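Local structure of epimerase domain-containing protein (Bacillus cereus HuA2-4, 6ZLK) at residues I169-F177 and I235-G243; N102-E111 and T152-Y163. The protein interconverts UDP-glucuronic acid and UDP-galacturonic acid by epimerisation at C4 of the sugar, using bound NAD as cofactor. One frame throughout, in Å; residues are numbered along the deposited sequence.

Contact 1. Residues I169-F177 and I235-G243; sequences IPIVILRYF and IIGEVINIG. With NAD (nicotinamide-adenine-dinucleotide), chain E.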
loop_
_atom_site.group_PDB
_atom_site.type_symbol
_atom_site.label_atom_id
_atom_site.label_comp_id
_atom_site.label_asym_id
_atom_site.label_seq_id
_atom_site.Cartn_x
_atom_site.Cartn_y
_atom_site.Cartn_z
ATOM N N ILE A 169 15.555 -11.261 -2.996
ATOM C CA ILE A 169 15.309 -11.519 -1.555
ATOM C C ILE A 169 14.300 -12.650 -1.433
ATOM O O ILE A 169 13.217 -12.594 -2.026
ATOM C CB ILE A 169 14.839 -10.245 -0.861
ATOM C CG1 ILE A 169 15.869 -9.132 -1.103
ATOM C CG2 ILE A 169 14.608 -10.529 0.611
ATOM C CD1 ILE A 169 15.657 -7.860 -0.375
ATOM N N PRO A 170 14.607 -13.714 -0.631
ATOM C CA PRO A 170 13.815 -14.933 -0.596
ATOM C C PRO A 170 12.601 -14.799 0.350
ATOM O O PRO A 170 12.506 -15.458 1.400
ATOM C CB PRO A 170 14.818 -15.982 -0.119
ATOM C CG PRO A 170 15.653 -15.190 0.845
ATOM C CD PRO A 170 15.868 -13.878 0.107
ATOM N N ILE A 171 11.625 -14.007 -0.107
ATOM C CA ILE A 171 10.415 -13.696 0.690
ATOM C C ILE A 171 9.471 -14.876 0.710
ATOM O O ILE A 171 9.329 -15.616 -0.272
ATOM C CB ILE A 171 9.724 -12.402 0.218
ATOM C CG1 ILE A 171 9.034 -12.564 -1.134
ATOM C CG2 ILE A 171 10.703 -11.251 0.255
ATOM C CD1 ILE A 171 7.544 -12.712 -1.058
ATOM N N VAL A 172 8.756 -14.997 1.828
ATOM C CA VAL A 172 7.578 -15.857 2.003
ATOM C C VAL A 172 6.582 -14.995 2.780
ATOM O O VAL A 172 7.024 -14.350 3.753
ATOM C CB VAL A 172 7.912 -17.111 2.834
ATOM C CG1 VAL A 172 6.653 -17.915 3.042
ATOM C CG2 VAL A 172 9.038 -17.951 2.198
ATOM N N ILE A 173 5.345 -14.972 2.354
ATOM C CA ILE A 173 4.307 -14.179 3.065
ATOM C C ILE A 173 3.298 -15.104 3.722
ATOM O O ILE A 173 2.725 -15.955 3.072
ATOM C CB ILE A 173 3.639 -13.155 2.131
ATOM C CG1 ILE A 173 4.621 -12.093 1.622
ATOM C CG2 ILE A 173 2.414 -12.564 2.817
ATOM C CD1 ILE A 173 4.158 -11.358 0.392
ATOM N N LEU A 174 3.103 -14.970 5.022
ATOM C CA LEU A 174 2.076 -15.712 5.770
ATOM C C LEU A 174 0.962 -14.724 6.112
ATOM O O LEU A 174 1.228 -13.718 6.737
ATOM C CB LEU A 174 2.639 -16.383 7.031
ATOM C CG LEU A 174 3.878 -17.231 6.845
ATOM C CD1 LEU A 174 4.317 -17.836 8.200
ATOM C CD2 LEU A 174 3.588 -18.324 5.822
ATOM N N ARG A 175 -0.252 -15.011 5.696
ATOM C CA ARG A 175 -1.440 -14.231 6.106
ATOM C C ARG A 175 -2.138 -14.945 7.247
ATOM O O ARG A 175 -2.865 -15.950 7.036
ATOM C CB ARG A 175 -2.423 -14.053 4.941
ATOM C CG ARG A 175 -1.868 -13.153 3.864
ATOM C CD ARG A 175 -2.801 -13.145 2.672
ATOM N NE ARG A 175 -2.327 -12.160 1.714
ATOM C CZ ARG A 175 -2.775 -12.053 0.461
ATOM N NH1 ARG A 175 -3.698 -12.860 0.002
ATOM N NH2 ARG A 175 -2.286 -11.147 -0.354
ATOM N N TYR A 176 -1.942 -14.445 8.447
ATOM C CA TYR A 176 -2.693 -14.952 9.622
ATOM C C TYR A 176 -4.145 -14.478 9.638
ATOM O O TYR A 176 -4.459 -13.355 9.288
ATOM C CB TYR A 176 -2.019 -14.394 10.873
ATOM C CG TYR A 176 -0.627 -14.869 11.215
ATOM C CD1 TYR A 176 0.024 -15.940 10.610
ATOM C CD2 TYR A 176 0.089 -14.159 12.165
ATOM C CE1 TYR A 176 1.285 -16.338 10.994
ATOM C CE2 TYR A 176 1.379 -14.514 12.517
ATOM C CZ TYR A 176 1.970 -15.634 11.974
ATOM O OH TYR A 176 3.239 -15.994 12.371
ATOM N N PHE A 177 -5.015 -15.346 10.135
ATOM C CA PHE A 177 -6.430 -15.064 10.453
ATOM C C PHE A 177 -6.648 -15.101 11.968
ATOM O O PHE A 177 -6.423 -16.130 12.683
ATOM C CB PHE A 177 -7.319 -16.088 9.772
ATOM C CG PHE A 177 -7.382 -15.981 8.266
ATOM C CD1 PHE A 177 -6.266 -16.108 7.457
ATOM C CD2 PHE A 177 -8.599 -15.688 7.682
ATOM C CE1 PHE A 177 -6.384 -15.931 6.091
ATOM C CE2 PHE A 177 -8.728 -15.542 6.304
ATOM C CZ PHE A 177 -7.606 -15.643 5.510
ATOM N N ILE A 235 9.176 -22.702 -1.138
ATOM C CA ILE A 235 8.020 -21.806 -0.904
ATOM C C ILE A 235 8.379 -20.339 -1.151
ATOM O O ILE A 235 7.557 -19.444 -0.875
ATOM C CB ILE A 235 7.429 -22.028 0.501
ATOM C CG1 ILE A 235 8.406 -21.638 1.610
ATOM C CG2 ILE A 235 6.968 -23.463 0.647
ATOM C CD1 ILE A 235 7.787 -21.627 2.989
ATOM N N ILE A 236 9.534 -20.082 -1.721
ATOM C CA ILE A 236 9.973 -18.684 -1.934
ATOM C C ILE A 236 9.009 -18.029 -2.921
ATOM O O ILE A 236 8.646 -18.658 -3.955
ATOM C CB ILE A 236 11.426 -18.595 -2.404
ATOM C CG1 ILE A 236 12.415 -19.285 -1.462
ATOM C CG2 ILE A 236 11.743 -17.143 -2.639
ATOM C CD1 ILE A 236 12.277 -18.958 -0.002
ATOM N N GLY A 237 8.585 -16.818 -2.606
ATOM C CA GLY A 237 7.671 -15.975 -3.392
ATOM C C GLY A 237 6.207 -16.264 -3.107
ATOM O O GLY A 237 5.388 -15.542 -3.657
ATOM N N GLU A 238 5.880 -17.273 -2.286
ATOM C CA GLU A 238 4.502 -17.753 -2.067
ATOM C C GLU A 238 3.807 -16.918 -0.976
ATOM O O GLU A 238 4.491 -16.467 0.002
ATOM C CB GLU A 238 4.434 -19.201 -1.605
ATOM C CG GLU A 238 4.813 -20.216 -2.695
ATOM C CD GLU A 238 4.074 -20.067 -4.019
ATOM O OE1 GLU A 238 2.894 -19.693 -4.022
ATOM O OE2 GLU A 238 4.701 -20.323 -5.064
ATOM N N VAL A 239 2.550 -16.634 -1.185
ATOM C CA VAL A 239 1.642 -16.127 -0.125
ATOM C C VAL A 239 0.844 -17.314 0.395
ATOM O O VAL A 239 0.240 -18.041 -0.412
ATOM C CB VAL A 239 0.726 -15.028 -0.658
ATOM C CG1 VAL A 239 -0.235 -14.533 0.412
ATOM C CG2 VAL A 239 1.568 -13.888 -1.228
ATOM N N ILE A 240 0.779 -17.489 1.709
ATOM C CA ILE A 240 0.171 -18.673 2.350
ATOM C C ILE A 240 -0.758 -18.201 3.473
ATOM O O ILE A 240 -0.230 -17.594 4.433
ATOM C CB ILE A 240 1.247 -19.638 2.894
ATOM C CG1 ILE A 240 2.293 -19.985 1.815
ATOM C CG2 ILE A 240 0.559 -20.851 3.488
ATOM C CD1 ILE A 240 3.411 -20.913 2.312
ATOM N N ASN A 241 -2.036 -18.491 3.366
ATOM C CA ASN A 241 -3.005 -18.296 4.487
ATOM C C ASN A 241 -2.709 -19.285 5.625
ATOM O O ASN A 241 -2.501 -20.518 5.393
ATOM C CB ASN A 241 -4.434 -18.552 4.083
ATOM C CG ASN A 241 -4.958 -17.569 3.064
ATOM O OD1 ASN A 241 -4.555 -16.428 3.019
ATOM N ND2 ASN A 241 -5.886 -18.038 2.242
ATOM N N ILE A 242 -2.712 -18.791 6.858
ATOM C CA ILE A 242 -2.623 -19.607 8.090
ATOM C C ILE A 242 -3.899 -19.320 8.892
ATOM O O ILE A 242 -4.030 -18.191 9.419
ATOM C CB ILE A 242 -1.360 -19.247 8.901
ATOM C CG1 ILE A 242 -0.077 -19.406 8.068
ATOM C CG2 ILE A 242 -1.296 -20.035 10.201
ATOM C CD1 ILE A 242 0.175 -20.819 7.625
ATOM N N GLY A 243 -4.841 -20.254 8.888
ATOM C CA GLY A 243 -6.153 -20.136 9.513
ATOM C C GLY A 243 -6.423 -21.256 10.473
ATOM O O GLY A 243 -5.568 -22.137 10.655
HETATM P PA NAD E . 1.813 -7.055 18.847
HETATM O O1A NAD E . 1.446 -5.622 18.831
HETATM O O2A NAD E . 1.566 -7.875 20.078
HETATM O O5B NAD E . 3.285 -7.327 18.364
HETATM C C5B NAD E . 3.984 -6.511 17.401
HETATM C C4B NAD E . 5.246 -5.970 18.029
HETATM O O4B NAD E . 5.924 -5.161 17.042
HETATM C C3B NAD E . 5.028 -5.090 19.248
HETATM O O3B NAD E . 5.463 -5.688 20.462
HETATM C C2B NAD E . 5.710 -3.772 18.863
HETATM O O2B NAD E . 6.401 -3.116 19.911
HETATM C C1B NAD E . 6.685 -4.218 17.769
HETATM N N9A NAD E . 7.045 -3.174 16.825
HETATM C C8A NAD E . 6.205 -2.393 16.076
HETATM N N7A NAD E . 6.830 -1.533 15.316
HETATM C C5A NAD E . 8.169 -1.713 15.655
HETATM C C6A NAD E . 9.354 -1.084 15.246
HETATM N N6A NAD E . 9.401 -0.024 14.409
HETATM N N1A NAD E . 10.524 -1.553 15.741
HETATM C C2A NAD E . 10.495 -2.588 16.610
HETATM N N3A NAD E . 9.431 -3.227 17.117
HETATM C C4A NAD E . 8.308 -2.757 16.580
HETATM O O3 NAD E . 0.943 -7.673 17.647
HETATM P PN NAD E . 0.652 -9.242 17.283
HETATM O O1N NAD E . -0.761 -9.478 17.548
HETATM O O2N NAD E . 1.699 -10.046 17.882
HETATM O O5D NAD E . 0.891 -9.206 15.724
HETATM C C5D NAD E . 2.107 -9.637 15.235
HETATM C C4D NAD E . 2.030 -9.594 13.735
HETATM O O4D NAD E . 1.001 -10.484 13.267
HETATM C C3D NAD E . 1.722 -8.212 13.140
HETATM O O3D NAD E . 2.498 -8.020 11.944
HETATM C C2D NAD E . 0.251 -8.305 12.739
HETATM O O2D NAD E . -0.084 -7.351 11.726
HETATM C C1D NAD E . 0.191 -9.786 12.379
HETATM N N1N NAD E . -1.123 -10.383 12.554
HETATM C C2N NAD E . -1.648 -10.571 13.798
HETATM C C3N NAD E . -2.872 -11.125 13.929
HETATM C C7N NAD E . -3.517 -11.279 15.263
HETATM O O7N NAD E . -4.615 -11.807 15.265
HETATM N N7N NAD E . -2.850 -10.903 16.363
HETATM C C4N NAD E . -3.545 -11.605 12.791
HETATM C C5N NAD E . -3.064 -11.271 11.528
HETATM C C6N NAD E . -1.829 -10.710 11.434
#
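Leu174 and Ile240 stand as neighbours on one face of the sheet, with Leu174 CD2 4.0 Å from Ile240 CB; Tyr176 and Ile242 repeat the pairing one step on, where Ile242 CB comes to the edge of the tyrosine ring. Helix 218-230 covers this face, a setting that suits branched aliphatic side chains. Nearer the strand's start, Val172 CG2 packs on Ile235 CG1 at 3.8 Å, and Ile235 also touches that helix. On the other face Ile173 runs alongside Val239, and CG1 of Val239, anti to its own backbone N (chi1 178°), sits over one face of the Arg175 guanidinium, 3.4 Å from NE. The backbones beneath are neighbouring parallel strands of the Rossmann-type sheet common to NAD-dependent epimerases, 171-176 beside 239-242. Bonds alternate between them: Ile173 O receives Ile240 N, Ile240 O receives Arg175 N, and Arg175 O receives Ile242 N. At the start, a type II turn from Ile235 to Glu238 places Gly237, whose positive phi suits glycine, to give its N-H to Ile171 O (N to O 2.7 Å). Farther on, the Phe177 ring meets Asn241 OD1 at its edge, 3.6 Å from CE1, with the amide steeply inclined to the ring; that oxygen takes its hydrogen bond from Tyr130 OH. Arg175 pairs with Glu157, while Tyr176 CB rests 3.4 Å from NAD C5N and its hydroxyl bonds to Thr225.

Contact 2. Residues N102-E111 and T152-Y163; sequences NIMVTQQLLE and TKLSGEHLCHVY. With NAD (nicotinamide-adenine-dinucleotide), chain E.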
loop_
_atom_site.group_PDB
_atom_site.type_symbol
_atom_site.label_atom_id
_atom_site.label_comp_id
_atom_site.label_asym_id
_atom_site.label_seq_id
_atom_site.Cartn_x
_atom_site.Cartn_y
_atom_site.Cartn_z
ATOM N N ASN A 102 4.485 -0.124 9.476
ATOM C CA ASN A 102 4.057 -1.263 8.654
ATOM C C ASN A 102 4.661 -1.144 7.250
ATOM O O ASN A 102 4.808 -2.219 6.603
ATOM C CB ASN A 102 2.544 -1.428 8.571
ATOM C CG ASN A 102 1.909 -1.710 9.925
ATOM O OD1 ASN A 102 2.645 -1.875 10.915
ATOM N ND2 ASN A 102 0.597 -1.664 10.004
ATOM N N ILE A 103 4.958 0.074 6.768
ATOM C CA ILE A 103 5.500 0.259 5.396
ATOM C C ILE A 103 6.984 0.628 5.456
ATOM O O ILE A 103 7.803 -0.111 4.895
ATOM C CB ILE A 103 4.677 1.281 4.605
ATOM C CG1 ILE A 103 3.191 0.946 4.630
ATOM C CG2 ILE A 103 5.187 1.358 3.174
ATOM C CD1 ILE A 103 2.306 1.856 3.840
ATOM N N MET A 104 7.329 1.706 6.154
ATOM C CA MET A 104 8.737 2.171 6.159
ATOM C C MET A 104 9.632 1.111 6.814
ATOM O O MET A 104 10.719 0.819 6.295
ATOM C CB MET A 104 8.931 3.513 6.877
ATOM C CG MET A 104 8.426 4.685 6.121
ATOM S SD MET A 104 9.343 4.937 4.591
ATOM C CE MET A 104 11.057 4.675 4.984
ATOM N N VAL A 105 9.208 0.479 7.897
ATOM C CA VAL A 105 10.019 -0.571 8.556
ATOM C C VAL A 105 10.271 -1.727 7.582
ATOM O O VAL A 105 11.370 -2.250 7.510
ATOM C CB VAL A 105 9.308 -1.029 9.844
ATOM C CG1 VAL A 105 9.774 -2.386 10.302
ATOM C CG2 VAL A 105 9.572 -0.015 10.938
ATOM N N THR A 106 9.252 -2.134 6.862
ATOM C CA THR A 106 9.379 -3.277 5.950
ATOM C C THR A 106 10.360 -2.904 4.832
ATOM O O THR A 106 11.248 -3.713 4.514
ATOM C CB THR A 106 8.018 -3.698 5.399
ATOM O OG1 THR A 106 7.172 -4.129 6.476
ATOM C CG2 THR A 106 8.113 -4.837 4.419
ATOM N N GLN A 107 10.226 -1.709 4.303
ATOM C CA GLN A 107 11.163 -1.274 3.239
ATOM C C GLN A 107 12.592 -1.285 3.793
ATOM O O GLN A 107 13.511 -1.727 3.072
ATOM C CB GLN A 107 10.784 0.084 2.674
ATOM C CG GLN A 107 11.637 0.464 1.472
ATOM C CD GLN A 107 12.662 1.515 1.779
ATOM O OE1 GLN A 107 12.871 1.879 2.926
ATOM N NE2 GLN A 107 13.339 1.968 0.728
ATOM N N GLN A 108 12.821 -0.735 4.968
ATOM C CA GLN A 108 14.200 -0.663 5.490
ATOM C C GLN A 108 14.779 -2.076 5.698
ATOM O O GLN A 108 15.981 -2.296 5.419
ATOM C CB GLN A 108 14.238 0.122 6.798
ATOM C CG GLN A 108 13.972 1.611 6.618
ATOM C CD GLN A 108 14.719 2.424 7.665
ATOM O OE1 GLN A 108 15.221 1.915 8.664
ATOM N NE2 GLN A 108 14.759 3.728 7.472
ATOM N N LEU A 109 14.002 -2.984 6.246
ATOM C CA LEU A 109 14.460 -4.386 6.414
ATOM C C LEU A 109 14.807 -4.982 5.055
ATOM O O LEU A 109 15.877 -5.564 4.937
ATOM C CB LEU A 109 13.411 -5.224 7.114
ATOM C CG LEU A 109 13.256 -4.941 8.593
ATOM C CD1 LEU A 109 12.042 -5.662 9.077
ATOM C CD2 LEU A 109 14.486 -5.408 9.388
ATOM N N LEU A 110 13.940 -4.828 4.060
ATOM C CA LEU A 110 14.217 -5.444 2.756
ATOM C C LEU A 110 15.446 -4.823 2.121
ATOM O O LEU A 110 16.216 -5.580 1.516
ATOM C CB LEU A 110 13.027 -5.297 1.841
ATOM C CG LEU A 110 11.825 -6.107 2.294
ATOM C CD1 LEU A 110 10.590 -5.590 1.609
ATOM C CD2 LEU A 110 12.084 -7.574 2.062
ATOM N N GLU A 111 15.609 -3.500 2.208
ATOM C CA GLU A 111 16.829 -2.838 1.656
ATOM C C GLU A 111 18.061 -3.464 2.314
ATOM O O GLU A 111 19.064 -3.714 1.637
ATOM C CB GLU A 111 16.775 -1.337 1.916
ATOM C CG GLU A 111 15.897 -0.553 0.953
ATOM C CD GLU A 111 16.547 -0.247 -0.390
ATOM O OE1 GLU A 111 17.779 -0.192 -0.430
ATOM O OE2 GLU A 111 15.809 -0.051 -1.367
ATOM N N THR A 152 -2.062 -0.771 4.837
ATOM C CA THR A 152 -0.632 -0.701 5.146
ATOM C C THR A 152 0.018 -2.091 5.153
ATOM O O THR A 152 1.180 -2.212 4.743
ATOM C CB THR A 152 -0.352 0.009 6.470
ATOM O OG1 THR A 152 -0.859 -0.738 7.584
ATOM C CG2 THR A 152 -0.897 1.417 6.461
ATOM N N LYS A 153 -0.701 -3.119 5.598
ATOM C CA LYS A 153 -0.179 -4.501 5.605
ATOM C C LYS A 153 -0.056 -4.990 4.152
ATOM O O LYS A 153 0.969 -5.607 3.817
ATOM C CB LYS A 153 -1.080 -5.374 6.475
ATOM C CG LYS A 153 -0.995 -5.016 7.966
ATOM C CD LYS A 153 0.302 -5.274 8.624
ATOM C CE LYS A 153 0.682 -6.749 8.562
ATOM N NZ LYS A 153 1.876 -7.122 9.370
ATOM N N LEU A 154 -1.042 -4.654 3.330
ATOM C CA LEU A 154 -0.960 -5.051 1.909
ATOM C C LEU A 154 0.240 -4.340 1.267
ATOM O O LEU A 154 0.930 -4.978 0.484
ATOM C CB LEU A 154 -2.272 -4.761 1.203
ATOM C CG LEU A 154 -2.307 -5.162 -0.275
ATOM C CD1 LEU A 154 -1.953 -6.623 -0.477
ATOM C CD2 LEU A 154 -3.679 -4.819 -0.850
ATOM N N SER A 155 0.490 -3.072 1.566
ATOM C CA SER A 155 1.694 -2.372 1.015
ATOM C C SER A 155 2.971 -3.090 1.455
ATOM O O SER A 155 3.934 -3.247 0.685
ATOM C CB SER A 155 1.755 -0.952 1.402
ATOM O OG SER A 155 0.582 -0.307 0.942
ATOM N N GLY A 156 2.997 -3.618 2.681
ATOM C CA GLY A 156 4.151 -4.410 3.127
ATOM C C GLY A 156 4.347 -5.657 2.290
ATOM O O GLY A 156 5.480 -5.931 1.909
ATOM N N GLU A 157 3.288 -6.348 1.909
ATOM C CA GLU A 157 3.388 -7.558 1.071
ATOM C C GLU A 157 3.909 -7.104 -0.288
ATOM O O GLU A 157 4.764 -7.744 -0.840
ATOM C CB GLU A 157 2.053 -8.236 0.807
ATOM C CG GLU A 157 1.369 -8.765 2.039
ATOM C CD GLU A 157 0.185 -9.635 1.674
ATOM O OE1 GLU A 157 0.020 -9.944 0.471
ATOM O OE2 GLU A 157 -0.582 -10.009 2.580
ATOM N N HIS A 158 3.396 -5.988 -0.799
ATOM C CA HIS A 158 3.815 -5.536 -2.150
ATOM C C HIS A 158 5.308 -5.223 -2.105
ATOM O O HIS A 158 6.028 -5.513 -3.096
ATOM C CB HIS A 158 2.968 -4.323 -2.589
ATOM C CG HIS A 158 1.542 -4.668 -2.916
ATOM N ND1 HIS A 158 0.533 -3.773 -2.710
ATOM C CD2 HIS A 158 0.983 -5.746 -3.462
ATOM C CE1 HIS A 158 -0.588 -4.286 -3.155
ATOM N NE2 HIS A 158 -0.354 -5.498 -3.596
ATOM N N LEU A 159 5.806 -4.559 -1.061
ATOM C CA LEU A 159 7.244 -4.288 -0.958
ATOM C C LEU A 159 8.038 -5.596 -1.008
ATOM O O LEU A 159 9.049 -5.687 -1.705
ATOM C CB LEU A 159 7.540 -3.549 0.350
ATOM C CG LEU A 159 7.179 -2.072 0.324
ATOM C CD1 LEU A 159 7.287 -1.490 1.728
ATOM C CD2 LEU A 159 8.058 -1.324 -0.657
ATOM N N CYS A 160 7.596 -6.632 -0.304
ATOM C CA CYS A 160 8.249 -7.953 -0.381
ATOM C C CYS A 160 8.320 -8.407 -1.849
ATOM O O CYS A 160 9.424 -8.799 -2.264
ATOM C CB CYS A 160 7.546 -9.020 0.448
ATOM S SG CYS A 160 7.694 -8.750 2.239
ATOM N N HIS A 161 7.223 -8.306 -2.606
ATOM C CA HIS A 161 7.293 -8.760 -4.009
ATOM C C HIS A 161 8.260 -7.871 -4.789
ATOM O O HIS A 161 8.939 -8.411 -5.686
ATOM C CB HIS A 161 5.928 -8.754 -4.655
ATOM C CG HIS A 161 5.023 -9.774 -4.066
ATOM N ND1 HIS A 161 5.321 -11.140 -4.154
ATOM C CD2 HIS A 161 3.844 -9.663 -3.429
ATOM C CE1 HIS A 161 4.340 -11.808 -3.550
ATOM N NE2 HIS A 161 3.421 -10.930 -3.134
ATOM N N VAL A 162 8.313 -6.558 -4.547
ATOM C CA VAL A 162 9.262 -5.687 -5.278
ATOM C C VAL A 162 10.684 -6.151 -5.028
ATOM O O VAL A 162 11.454 -6.271 -5.963
ATOM C CB VAL A 162 9.065 -4.221 -4.857
ATOM C CG1 VAL A 162 10.239 -3.364 -5.264
ATOM C CG2 VAL A 162 7.714 -3.717 -5.391
ATOM N N TYR A 163 11.040 -6.473 -3.800
ATOM C CA TYR A 163 12.438 -6.786 -3.467
ATOM C C TYR A 163 12.783 -8.220 -3.873
ATOM O O TYR A 163 13.941 -8.475 -4.228
ATOM C CB TYR A 163 12.685 -6.449 -2.005
ATOM C CG TYR A 163 12.887 -4.977 -1.820
ATOM C CD1 TYR A 163 11.824 -4.097 -1.725
ATOM C CD2 TYR A 163 14.168 -4.444 -1.752
ATOM C CE1 TYR A 163 12.024 -2.736 -1.581
ATOM C CE2 TYR A 163 14.385 -3.091 -1.571
ATOM C CZ TYR A 163 13.314 -2.227 -1.550
ATOM O OH TYR A 163 13.403 -0.888 -1.369
HETATM P PA NAD E . 1.813 -7.055 18.847
HETATM O O1A NAD E . 1.446 -5.622 18.831
HETATM O O2A NAD E . 1.566 -7.875 20.078
HETATM O O5B NAD E . 3.285 -7.327 18.364
HETATM C C5B NAD E . 3.984 -6.511 17.401
HETATM C C4B NAD E . 5.246 -5.970 18.029
HETATM O O4B NAD E . 5.924 -5.161 17.042
HETATM C C3B NAD E . 5.028 -5.090 19.248
HETATM O O3B NAD E . 5.463 -5.688 20.462
HETATM C C2B NAD E . 5.710 -3.772 18.863
HETATM O O2B NAD E . 6.401 -3.116 19.911
HETATM C C1B NAD E . 6.685 -4.218 17.769
HETATM N N9A NAD E . 7.045 -3.174 16.825
HETATM C C8A NAD E . 6.205 -2.393 16.076
HETATM N N7A NAD E . 6.830 -1.533 15.316
HETATM C C5A NAD E . 8.169 -1.713 15.655
HETATM C C6A NAD E . 9.354 -1.084 15.246
HETATM N N6A NAD E . 9.401 -0.024 14.409
HETATM N N1A NAD E . 10.524 -1.553 15.741
HETATM C C2A NAD E . 10.495 -2.588 16.610
HETATM N N3A NAD E . 9.431 -3.227 17.117
HETATM C C4A NAD E . 8.308 -2.757 16.580
HETATM O O3 NAD E . 0.943 -7.673 17.647
HETATM P PN NAD E . 0.652 -9.242 17.283
HETATM O O1N NAD E . -0.761 -9.478 17.548
HETATM O O2N NAD E . 1.699 -10.046 17.882
HETATM O O5D NAD E . 0.891 -9.206 15.724
HETATM C C5D NAD E . 2.107 -9.637 15.235
HETATM C C4D NAD E . 2.030 -9.594 13.735
HETATM O O4D NAD E . 1.001 -10.484 13.267
HETATM C C3D NAD E . 1.722 -8.212 13.140
HETATM O O3D NAD E . 2.498 -8.020 11.944
HETATM C C2D NAD E . 0.251 -8.305 12.739
HETATM O O2D NAD E . -0.084 -7.351 11.726
HETATM C C1D NAD E . 0.191 -9.786 12.379
HETATM N N1N NAD E . -1.123 -10.383 12.554
HETATM C C2N NAD E . -1.648 -10.571 13.798
HETATM C C3N NAD E . -2.872 -11.125 13.929
HETATM C C7N NAD E . -3.517 -11.279 15.263
HETATM O O7N NAD E . -4.615 -11.807 15.265
HETATM N N7N NAD E . -2.850 -10.903 16.363
HETATM C C4N NAD E . -3.545 -11.605 12.791
HETATM C C5N NAD E . -3.064 -11.271 11.528
HETATM C C6N NAD E . -1.829 -10.710 11.434
HETATM O O HOH W 1 12.468 1.634 -1.595
#
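Leu159 inserts as a knob among Ile103, Thr106, Gln107 and Leu110, its CD1 reaching 3.8 Å from Ile103 CG2; a leucine is long enough to fill this hole. One turn on, Leu110 CB lies over the face of the Tyr163 ring, a CH-pi contact 3.9 Å from the centroid. The two helices run nearly parallel, their axes 16° apart, with Ile103 CA 5.4 Å from Gly156 CA; glycine here keeps bulk away from Asn102 O and Thr106 OG1. Both are connecting helices of the Rossmann fold, on the same side of the parallel part of its sheet, against strand 120-126. At one end Asn102 ND2 gives a hydrogen bond to Thr152 OG1 at 3.0 Å, with the acceptor near the amide plane; Thr152 OG1 also bonds Tyr149 O, and Asn102 OD1 is held by Ile84 N. Beside it Lys153 brings NZ 2.8 Å from NAD O3D and also bonds O2D. At the other end Tyr163 OH donates to Glu111 OE2 at 2.5 Å, on the anti side of a carboxylate turned 84° from the ring. A water bridges the same hydroxyl to Gln107 NE2. The second subunit covers the outer side of both helices; at this end its Gly92 bonds Gln107 and Glu111, and its Trp91 meets Tyr163 edge-to-face.

Contacts 1 and 2 follow one another in the chain, since helix 148-167 leads into strand 171-180, and their centres are 13 Å apart. The helix lies against the strand: Glu157 OE1 forms a salt bridge with Arg175 NH2 at 2.7 Å, pairing two buried charges, and His161 NE2 lies 3.6 Å from Ile173 CD1. Both contacts reach the cofactor at different places, contact 1 at the nicotinamide and contact 2 at the adjoining ribose and at the adenine, where Val105 CG2 comes 3.5 Å from N6A. The substrate is near too: it touches Tyr176 and Phe177 of 169-177, while the Lys153 side chain remains about 6 Å from bound UDP-glucuronic acid at the nearest atoms.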